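Local coordinates for hypothetical protein (Aquifex aeolicus, PDB 2HEK), which is of unknown function but belongs to the HD-domain family, binds GDP and zinc, and may act as a dGTPase, at residues Glu120-Asp125 and Glu129-Leu134. Residues are numbered along the deposited sequence; the frame is centred on the assembly and turned at random.
Sequences EILKQD and EDIERL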
loop_
_atom_site.group_PDB
_atom_site.type_symbol
_atom_site.label_atom_id
_atom_site.label_comp_id
_atom_site.label_asym_id
_atom_site.label_seq_id
_atom_site.Cartn_x
_atom_site.Cartn_y
_atom_site.Cartn_z
ATOM N N GLU A 120 19.448 22.628 30.037
ATOM C CA GLU A 120 20.015 23.861 29.478
ATOM C C GLU A 120 19.463 24.125 28.095
ATOM O O GLU A 120 19.164 25.273 27.715
ATOM C CB GLU A 120 21.537 23.756 29.418
ATOM C CG GLU A 120 22.225 24.196 30.699
ATOM C CD GLU A 120 22.112 23.181 31.837
ATOM O OE1 GLU A 120 22.195 23.624 33.007
ATOM O OE2 GLU A 120 21.943 21.948 31.579
ATOM N N ILE A 121 19.305 23.056 27.323
ATOM C CA ILE A 121 18.756 23.225 25.987
ATOM C C ILE A 121 17.333 23.772 26.067
ATOM O O ILE A 121 16.993 24.765 25.391
ATOM C CB ILE A 121 18.832 21.883 25.156
ATOM C CG1 ILE A 121 20.295 21.511 24.895
ATOM C CG2 ILE A 121 18.040 22.052 23.843
ATOM C CD1 ILE A 121 20.542 20.010 24.496
ATOM N N LEU A 122 16.480 23.147 26.881
ATOM C CA LEU A 122 15.083 23.650 27.020
ATOM C C LEU A 122 15.000 25.096 27.579
ATOM O O LEU A 122 14.122 25.905 27.171
ATOM C CB LEU A 122 14.273 22.706 27.908
ATOM C CG LEU A 122 14.014 21.276 27.387
ATOM C CD1 LEU A 122 13.446 20.412 28.500
ATOM C CD2 LEU A 122 13.030 21.382 26.233
ATOM N N LYS A 123 15.928 25.433 28.488
ATOM C CA LYS A 123 15.953 26.789 29.083
ATOM C C LYS A 123 16.177 27.897 28.063
ATOM O O LYS A 123 15.787 29.032 28.305
ATOM C CB LYS A 123 16.987 26.914 30.209
ATOM C CG LYS A 123 16.467 26.444 31.547
ATOM C CD LYS A 123 15.415 27.420 32.144
ATOM C CE LYS A 123 16.074 28.438 33.093
ATOM N NZ LYS A 123 15.190 29.579 33.338
ATOM N N GLN A 124 16.780 27.569 26.912
ATOM C CA GLN A 124 16.925 28.538 25.834
ATOM C C GLN A 124 15.594 29.015 25.268
ATOM O O GLN A 124 15.491 30.151 24.792
ATOM C CB GLN A 124 17.817 27.975 24.698
ATOM C CG GLN A 124 19.197 27.494 25.186
ATOM C CD GLN A 124 19.875 28.502 26.119
ATOM O OE1 GLN A 124 20.030 29.678 25.758
ATOM N NE2 GLN A 124 20.280 28.047 27.330
ATOM N N ASP A 125 14.581 28.154 25.305
ATOM C CA ASP A 125 13.276 28.469 24.749
ATOM C C ASP A 125 12.134 28.590 25.780
ATOM O O ASP A 125 11.118 29.223 25.477
ATOM C CB ASP A 125 12.897 27.394 23.723
ATOM C CG ASP A 125 13.926 27.274 22.596
ATOM O OD1 ASP A 125 14.139 28.293 21.904
ATOM O OD2 ASP A 125 14.523 26.172 22.429
ATOM N N GLU A 129 9.134 27.378 34.851
ATOM C CA GLU A 129 7.767 26.846 35.056
ATOM C C GLU A 129 7.298 25.972 33.867
ATOM O O GLU A 129 6.744 24.915 34.072
ATOM C CB GLU A 129 6.790 27.994 35.230
ATOM C CG GLU A 129 5.270 27.681 35.295
ATOM C CD GLU A 129 4.819 26.592 36.304
ATOM O OE1 GLU A 129 5.604 26.123 37.185
ATOM O OE2 GLU A 129 3.617 26.198 36.202
ATOM N N ASP A 130 7.465 26.447 32.642
ATOM C CA ASP A 130 7.089 25.634 31.443
ATOM C C ASP A 130 7.854 24.328 31.314
ATOM O O ASP A 130 7.293 23.335 30.886
ATOM C CB ASP A 130 7.159 26.468 30.180
ATOM C CG ASP A 130 6.006 27.442 30.095
ATOM O OD1 ASP A 130 4.946 27.165 30.708
ATOM O OD2 ASP A 130 6.129 28.494 29.436
ATOM N N ILE A 131 9.110 24.296 31.756
ATOM C CA ILE A 131 9.842 23.041 31.807
ATOM C C ILE A 131 9.237 22.096 32.862
ATOM O O ILE A 131 9.192 20.877 32.658
ATOM C CB ILE A 131 11.337 23.268 32.034
ATOM C CG1 ILE A 131 11.966 24.007 30.838
ATOM C CG2 ILE A 131 12.058 21.970 32.234
ATOM C CD1 ILE A 131 13.501 24.340 31.032
ATOM N N GLU A 132 8.799 22.622 34.012
ATOM C CA GLU A 132 8.132 21.730 34.978
ATOM C C GLU A 132 6.826 21.215 34.401
ATOM O O GLU A 132 6.458 20.099 34.690
ATOM C CB GLU A 132 7.852 22.406 36.330
ATOM C CG GLU A 132 9.086 22.979 37.018
ATOM C CD GLU A 132 10.098 21.915 37.427
ATOM O OE1 GLU A 132 9.705 20.803 37.871
ATOM O OE2 GLU A 132 11.311 22.181 37.305
ATOM N N ARG A 133 6.125 22.037 33.612
ATOM C CA ARG A 133 4.858 21.624 32.989
ATOM C C ARG A 133 5.097 20.564 31.904
ATOM O O ARG A 133 4.385 19.574 31.857
ATOM C CB ARG A 133 4.131 22.840 32.395
ATOM C CG ARG A 133 3.670 23.819 33.490
ATOM C CD ARG A 133 3.087 25.077 32.918
ATOM N NE ARG A 133 1.783 24.882 32.260
ATOM C CZ ARG A 133 1.535 25.058 30.961
ATOM N NH1 ARG A 133 2.511 25.372 30.116
ATOM N NH2 ARG A 133 0.295 24.893 30.500
ATOM N N LEU A 134 6.114 20.780 31.058
ATOM C CA LEU A 134 6.550 19.763 30.094
ATOM C C LEU A 134 6.797 18.406 30.766
ATOM O O LEU A 134 6.354 17.373 30.276
ATOM C CB LEU A 134 7.814 20.224 29.358
ATOM C CG LEU A 134 8.370 19.289 28.257
ATOM C CD1 LEU A 134 9.169 20.140 27.307
ATOM C CD2 LEU A 134 9.270 18.233 28.834
#
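Ile-131 reaches from helix 128-139 to helix 117-123 with its outer methyl, and two residues of the facing helix receive it. Its CD1 lies 3.6 Å from Leu-122 CB and 3.7 Å from Lys-123 CG, so the methyl beds against the CB of Leu-122 and the aliphatic part of Lys-123. With CG1 beside the backbone N, chi2 of 177° sets CD1 anti to CA, and the extended branch places this methyl at the contact. Lys-123 crosses that branch at about a right angle and, bent at chi2 and chi3, applies its aliphatic CG and CD at the exposed margin of the contact.

Beside this, Leu-122 and Leu-134 point at each other tip to tip, CD2 of the former 4.2 Å from CD1 of the latter, a looser touch. Leu-134 also rests on Leu-76, Leu-79 and Ala-80 of helix 74-82, tying the pair to a third helix. No hydrogen bond links the two segments, and their closest CA atoms, those of Leu-122 and Ile-131, stand 7.1 Å apart. On helix 128-139, Arg-133 NH1 bonds Asp-130 OD1 at 3.1 Å from above the carboxylate plane, while its NH2 pairs with Glu-73.

Three residues separate the segments. The arrangement is an apolar contact between two consecutive helices, 117-123 and 128-139, joined by a short turn within the helical HD domain, its Leu-134 side chain about 14 Å from the bound zinc.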